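Local coordinates for putative dioxygenase (1H-3-hydroxy-4-oxoquinaldine 2,4-dioxygenase) (Mycobacteroides abscessus subsp. abscessus, PDB 6RA3), which cleaves the ring of the Pseudomonas quinolone signal PQS with dioxygen, releasing N-octanoylanthranilate and carbon monoxide, on an alpha/beta-hydrolase fold, at residues T6-Q11 / C55-G60; G67-D72 / F177-R182. All coordinates share one frame; numbering follows the deposited sequence.

Interaction 1 of 2, residues T6-Q11 / C55-G60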
loop_
_atom_site.group_PDB
_atom_site.type_symbol
_atom_site.label_atom_id
_atom_site.label_comp_id
_atom_site.label_asym_id
_atom_site.label_seq_id
_atom_site.Cartn_x
_atom_site.Cartn_y
_atom_site.Cartn_z
ATOM N N THR A 6 8.018 -1.754 -14.436
ATOM C CA THR A 6 8.457 -2.873 -15.262
ATOM C C THR A 6 9.894 -2.622 -15.724
ATOM O O THR A 6 10.152 -1.655 -16.445
ATOM C CB THR A 6 7.520 -3.018 -16.458
ATOM O OG1 THR A 6 6.193 -3.268 -15.972
ATOM C CG2 THR A 6 7.957 -4.174 -17.378
ATOM N N VAL A 7 10.822 -3.474 -15.294
ATOM C CA VAL A 7 12.220 -3.448 -15.754
ATOM C C VAL A 7 12.593 -4.841 -16.252
ATOM O O VAL A 7 12.378 -5.824 -15.541
ATOM C CB VAL A 7 13.194 -3.050 -14.632
ATOM C CG1 VAL A 7 14.598 -2.817 -15.200
ATOM C CG2 VAL A 7 12.700 -1.843 -13.877
ATOM N N ASN A 8 13.179 -4.919 -17.448
ATOM C CA ASN A 8 13.502 -6.211 -18.053
ATOM C C ASN A 8 12.255 -7.093 -18.049
ATOM O O ASN A 8 12.316 -8.299 -17.781
ATOM C CB ASN A 8 14.667 -6.919 -17.336
ATOM C CG ASN A 8 15.984 -6.081 -17.295
ATOM O OD1 ASN A 8 16.373 -5.438 -18.266
ATOM N ND2 ASN A 8 16.653 -6.109 -16.152
ATOM N N GLY A 9 11.113 -6.472 -18.346
ATOM C CA GLY A 9 9.838 -7.162 -18.462
ATOM C C GLY A 9 9.284 -7.768 -17.189
ATOM O O GLY A 9 8.296 -8.517 -17.263
ATOM N N VAL A 10 9.916 -7.523 -16.037
ATOM C CA VAL A 10 9.415 -7.978 -14.745
ATOM C C VAL A 10 9.097 -6.771 -13.854
ATOM O O VAL A 10 9.524 -5.643 -14.109
ATOM C CB VAL A 10 10.373 -8.953 -14.023
ATOM C CG1 VAL A 10 10.732 -10.085 -14.932
ATOM C CG2 VAL A 10 11.663 -8.250 -13.480
ATOM N N GLN A 11 8.342 -7.034 -12.791
ATOM C CA GLN A 11 7.847 -5.979 -11.907
ATOM C C GLN A 11 8.791 -5.785 -10.730
ATOM O O GLN A 11 8.967 -6.689 -9.903
ATOM C CB GLN A 11 6.440 -6.269 -11.380
ATOM C CG GLN A 11 5.892 -5.037 -10.610
ATOM C CD GLN A 11 4.411 -5.042 -10.393
ATOM O OE1 GLN A 11 3.638 -4.464 -11.162
ATOM N NE2 GLN A 11 4.007 -5.649 -9.316
ATOM N N CYS A 55 13.372 -3.686 -4.342
ATOM C CA CYS A 55 12.941 -5.061 -4.138
ATOM C C CYS A 55 13.435 -5.903 -5.307
ATOM O O CYS A 55 13.508 -5.421 -6.433
ATOM C CB CYS A 55 11.411 -5.151 -4.059
ATOM S SG CYS A 55 10.626 -4.459 -2.601
ATOM N N TRP A 56 13.804 -7.158 -5.026
ATOM C CA TRP A 56 14.086 -8.105 -6.100
ATOM C C TRP A 56 12.801 -8.471 -6.852
ATOM O O TRP A 56 11.691 -8.371 -6.323
ATOM C CB TRP A 56 14.715 -9.384 -5.536
ATOM C CG TRP A 56 15.875 -9.155 -4.643
ATOM C CD1 TRP A 56 15.999 -9.539 -3.334
ATOM C CD2 TRP A 56 17.089 -8.478 -4.984
ATOM N NE1 TRP A 56 17.221 -9.148 -2.848
ATOM C CE2 TRP A 56 17.904 -8.489 -3.842
ATOM C CE3 TRP A 56 17.565 -7.868 -6.154
ATOM C CZ2 TRP A 56 19.175 -7.906 -3.829
ATOM C CZ3 TRP A 56 18.817 -7.282 -6.132
ATOM C CH2 TRP A 56 19.616 -7.329 -4.986
ATOM N N ARG A 57 12.969 -8.875 -8.104
ATOM C CA ARG A 57 11.871 -9.469 -8.856
ATOM C C ARG A 57 11.253 -10.605 -8.049
ATOM O O ARG A 57 11.932 -11.291 -7.288
ATOM C CB ARG A 57 12.351 -9.932 -10.246
ATOM C CG ARG A 57 13.191 -11.209 -10.301
ATOM C CD ARG A 57 13.415 -11.663 -11.731
ATOM N NE ARG A 57 14.023 -10.664 -12.600
ATOM C CZ ARG A 57 14.267 -10.866 -13.885
ATOM N NH1 ARG A 57 13.937 -12.020 -14.455
ATOM N NH2 ARG A 57 14.835 -9.921 -14.614
ATOM N N GLY A 58 9.926 -10.722 -8.128
ATOM C CA GLY A 58 9.217 -11.710 -7.343
ATOM C C GLY A 58 9.098 -11.419 -5.860
ATOM O O GLY A 58 8.500 -12.225 -5.134
ATOM N N HIS A 59 9.652 -10.302 -5.376
ATOM C CA HIS A 59 9.621 -9.959 -3.961
ATOM C C HIS A 59 8.701 -8.785 -3.645
ATOM O O HIS A 59 8.531 -8.450 -2.461
ATOM C CB HIS A 59 11.040 -9.606 -3.459
ATOM C CG HIS A 59 11.950 -10.784 -3.327
ATOM N ND1 HIS A 59 12.403 -11.500 -4.413
ATOM C CD2 HIS A 59 12.460 -11.393 -2.235
ATOM C CE1 HIS A 59 13.186 -12.480 -3.995
ATOM N NE2 HIS A 59 13.236 -12.435 -2.680
ATOM N N GLY A 60 8.138 -8.144 -4.655
ATOM C CA GLY A 60 7.253 -7.015 -4.448
ATOM C C GLY A 60 5.894 -7.453 -3.934
ATOM O O GLY A 60 5.715 -8.597 -3.501
HETATM O O HOH W 1 8.317 -9.124 -9.586
HETATM O O HOH W 2 9.640 -6.503 -7.096
#

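Interaction 2 of 2, residues G67-D72 / F177-R182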
loop_
_atom_site.group_PDB
_atom_site.type_symbol
_atom_site.label_atom_id
_atom_site.label_comp_id
_atom_site.label_asym_id
_atom_site.label_seq_id
_atom_site.Cartn_x
_atom_site.Cartn_y
_atom_site.Cartn_z
ATOM N N GLY A 67 9.540 -16.417 -13.457
ATOM C CA GLY A 67 10.559 -17.221 -14.095
ATOM C C GLY A 67 11.845 -17.237 -13.288
ATOM O O GLY A 67 12.179 -16.284 -12.566
ATOM N N ASP A 68 12.580 -18.336 -13.434
ATOM C CA ASP A 68 13.788 -18.563 -12.663
ATOM C C ASP A 68 14.815 -17.469 -12.943
ATOM O O ASP A 68 14.941 -16.965 -14.057
ATOM C CB ASP A 68 14.372 -19.937 -13.005
ATOM C CG ASP A 68 15.235 -20.493 -11.895
ATOM O OD1 ASP A 68 15.044 -20.104 -10.720
ATOM O OD2 ASP A 68 16.107 -21.320 -12.205
ATOM N N PHE A 69 15.569 -17.121 -11.916
ATOM C CA PHE A 69 16.485 -15.997 -12.012
ATOM C C PHE A 69 17.531 -16.152 -10.919
ATOM O O PHE A 69 17.332 -16.874 -9.944
ATOM C CB PHE A 69 15.732 -14.656 -11.871
ATOM C CG PHE A 69 15.237 -14.365 -10.456
ATOM C CD1 PHE A 69 13.965 -14.764 -10.050
ATOM C CD2 PHE A 69 16.045 -13.674 -9.546
ATOM C CE1 PHE A 69 13.513 -14.507 -8.754
ATOM C CE2 PHE A 69 15.611 -13.418 -8.254
ATOM C CZ PHE A 69 14.340 -13.825 -7.850
ATOM N N GLY A 70 18.620 -15.423 -11.070
ATOM C CA GLY A 70 19.620 -15.309 -10.015
ATOM C C GLY A 70 20.322 -13.970 -10.063
ATOM O O GLY A 70 19.701 -12.937 -10.354
ATOM N N ILE A 71 21.635 -13.983 -9.806
ATOM C CA ILE A 71 22.344 -12.731 -9.516
ATOM C C ILE A 71 22.432 -11.840 -10.754
ATOM O O ILE A 71 22.276 -10.614 -10.656
ATOM C CB ILE A 71 23.719 -13.051 -8.893
ATOM C CG1 ILE A 71 23.495 -13.689 -7.521
ATOM C CG2 ILE A 71 24.540 -11.808 -8.692
ATOM C CD1 ILE A 71 24.665 -14.503 -7.008
ATOM N N ASP A 72 22.657 -12.421 -11.940
ATOM C CA ASP A 72 22.676 -11.612 -13.160
ATOM C C ASP A 72 21.397 -10.784 -13.326
ATOM O O ASP A 72 21.452 -9.611 -13.737
ATOM C CB ASP A 72 22.878 -12.506 -14.385
ATOM C CG ASP A 72 24.299 -13.050 -14.483
ATOM O OD1 ASP A 72 25.214 -12.410 -13.913
ATOM O OD2 ASP A 72 24.497 -14.109 -15.124
ATOM N N PHE A 177 8.181 -22.462 -0.960
ATOM C CA PHE A 177 9.221 -23.347 -1.464
ATOM C C PHE A 177 9.882 -22.771 -2.706
ATOM O O PHE A 177 11.116 -22.775 -2.814
ATOM C CB PHE A 177 8.645 -24.734 -1.755
ATOM C CG PHE A 177 9.585 -25.612 -2.521
ATOM C CD1 PHE A 177 10.678 -26.174 -1.894
ATOM C CD2 PHE A 177 9.405 -25.830 -3.877
ATOM C CE1 PHE A 177 11.569 -26.979 -2.604
ATOM C CE2 PHE A 177 10.273 -26.627 -4.586
ATOM C CZ PHE A 177 11.363 -27.206 -3.948
ATOM N N ASP A 178 9.093 -22.210 -3.632
ATOM C CA ASP A 178 9.684 -21.678 -4.862
ATOM C C ASP A 178 10.841 -20.700 -4.584
ATOM O O ASP A 178 11.918 -20.793 -5.184
ATOM C CB ASP A 178 8.604 -21.000 -5.708
ATOM C CG ASP A 178 9.181 -20.212 -6.874
ATOM O OD1 ASP A 178 9.502 -20.826 -7.908
ATOM O OD2 ASP A 178 9.306 -18.960 -6.778
ATOM N N MET A 179 10.628 -19.733 -3.708
ATOM C CA MET A 179 11.643 -18.700 -3.543
ATOM C C MET A 179 12.773 -19.191 -2.652
ATOM O O MET A 179 13.937 -18.864 -2.895
ATOM C CB MET A 179 11.035 -17.411 -2.960
ATOM C CG MET A 179 11.974 -16.170 -3.111
ATOM S SD MET A 179 12.360 -15.741 -4.763
ATOM C CE MET A 179 10.848 -14.891 -5.305
ATOM N N TRP A 180 12.447 -19.960 -1.616
ATOM C CA TRP A 180 13.480 -20.522 -0.753
ATOM C C TRP A 180 14.351 -21.540 -1.487
ATOM O O TRP A 180 15.574 -21.561 -1.301
ATOM C CB TRP A 180 12.827 -21.132 0.474
ATOM C CG TRP A 180 12.513 -20.078 1.440
ATOM C CD1 TRP A 180 11.327 -19.423 1.594
ATOM C CD2 TRP A 180 13.422 -19.500 2.377
ATOM N NE1 TRP A 180 11.437 -18.479 2.587
ATOM C CE2 TRP A 180 12.716 -18.505 3.082
ATOM C CE3 TRP A 180 14.768 -19.729 2.690
ATOM C CZ2 TRP A 180 13.312 -17.741 4.084
ATOM C CZ3 TRP A 180 15.354 -18.974 3.684
ATOM C CH2 TRP A 180 14.627 -17.988 4.369
ATOM N N ALA A 181 13.750 -22.396 -2.317
ATOM C CA ALA A 181 14.553 -23.275 -3.164
ATOM C C ALA A 181 15.453 -22.459 -4.082
ATOM O O ALA A 181 16.642 -22.766 -4.230
ATOM C CB ALA A 181 13.652 -24.232 -3.970
ATOM N N ARG A 182 14.930 -21.391 -4.677
ATOM C CA ARG A 182 15.745 -20.605 -5.610
ATOM C C ARG A 182 16.919 -19.938 -4.900
ATOM O O ARG A 182 18.026 -19.863 -5.450
ATOM C CB ARG A 182 14.898 -19.540 -6.316
ATOM C CG ARG A 182 15.699 -18.538 -7.163
ATOM C CD ARG A 182 14.762 -17.628 -7.953
ATOM N NE ARG A 182 13.815 -18.434 -8.712
ATOM C CZ ARG A 182 12.526 -18.601 -8.426
ATOM N NH1 ARG A 182 11.956 -17.986 -7.383
ATOM N NH2 ARG A 182 11.799 -19.411 -9.201
#

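Interaction 1 of 2, residues T6-Q11 / C55-G60
V10 lays both of its methyl groups over one face of the R57 guanidinium, and this apolar-on-cation packing is the main direct touch between the two segments. V10 CG1 sits above the centre of the group, 3.8 Å from R57 CZ, while V10 CG2 comes down nearer the inner nitrogen, 3.5 Å from R57 NE. The two side chains cross at about a right angle. The R57 chain bends at chi3 (56°), and its guanidinium turns a face to the valine methyls. N8 adds a lesser contact, its CB 4.1 Å from R57 NH2.

Water supplies the polar link. The carbonyl oxygen of Q11 accepts from two waters: one also accepts from G58 N, and the other, 2.9 Å from Q11 O, also donates to W56 O.

Each segment is shaped by its own turn. A type I' turn from V7 to V10 joins strands 3-7 and 10-17 as a beta hairpin, and a type II turn runs from W56 to H59. Inside the latter, H59 ND1 donates to R57 O at 2.9 Å.

R57 NH2 forms a salt bridge with D77 OD2 of helix 71-84, the oxygen that also accepts from N8 ND2. The hairpin therefore meets the arginine's face through methyls, leaving NH2, at its rim, to pair with that acid.

Interaction 2 of 2, residues G67-D72 / F177-R182
F69 presents one face of its ring to the aliphatic part of R182, whose CD stands 3.7 Å from the ring centroid in a CH-pi contact, offset toward the rim near CE1. At the ring's edge, in plane, lies G67 O. M179 SD approaches obliquely, 4.1 Å from F69 CZ, as a Met-aromatic contact. The guanidinium of R182 lies nearly parallel to the ring, 19° between planes, and carries D68 OD1, D178 OD2 and M179 SD around its edge.

These edge partners include the two acids of a salt-bridge network that ties the loop leading into helix 71-84 of the alpha/beta-hydrolase fold to the first turns of helix 177-194. Across the contact, R182 NE donates to D68 OD1 at 2.9 Å in an almost straight bond (165°) that meets the oxygen nearly end-on. Within the helix, D178, one turn earlier, takes the other two nitrogens end-on: R182 NH1 goes to D178 OD2 at 2.9 Å and R182 NH2 to D178 OD1 at 3.0 Å. The three bonds use all three guanidinium nitrogens and would resist its rotation. With CG extended away from the backbone N (chi1 172°), R182 then kinks at chi3 to bring NE to D68.

D68 OD1 has a second cationic partner in R185, one turn further along the same helix, so two arginines probably stabilise its negative charge. The W31 ring also meets F69, and G70 occupies the N-cap position of helix 71-84. R182 NH1 also makes a weak hydrogen bond to the sulfur of M179, 3.5 Å from R182 NH1 to M179 SD.

How the interactions relate
Interactions 1 and 2 follow one another along the chain, their centres 12 Å apart, and they meet directly. R57 of interaction 1 brings its CD to 3.5 Å from F69 CG of interaction 2. The turn holding H59 also reaches helix 177-194: H59 CE1 is 3.4 Å from M179 SD, and G58 O lies 3.6 Å from M179 CE. The loop at 55-60 thus bridges the edge of the sheet and that helix. Interaction 1 is a surface contact away from the annotated sites; the more buried interaction 2 comes nearer, the F69 side chain about 11 Å from that of H97, a likely substrate-binding residue.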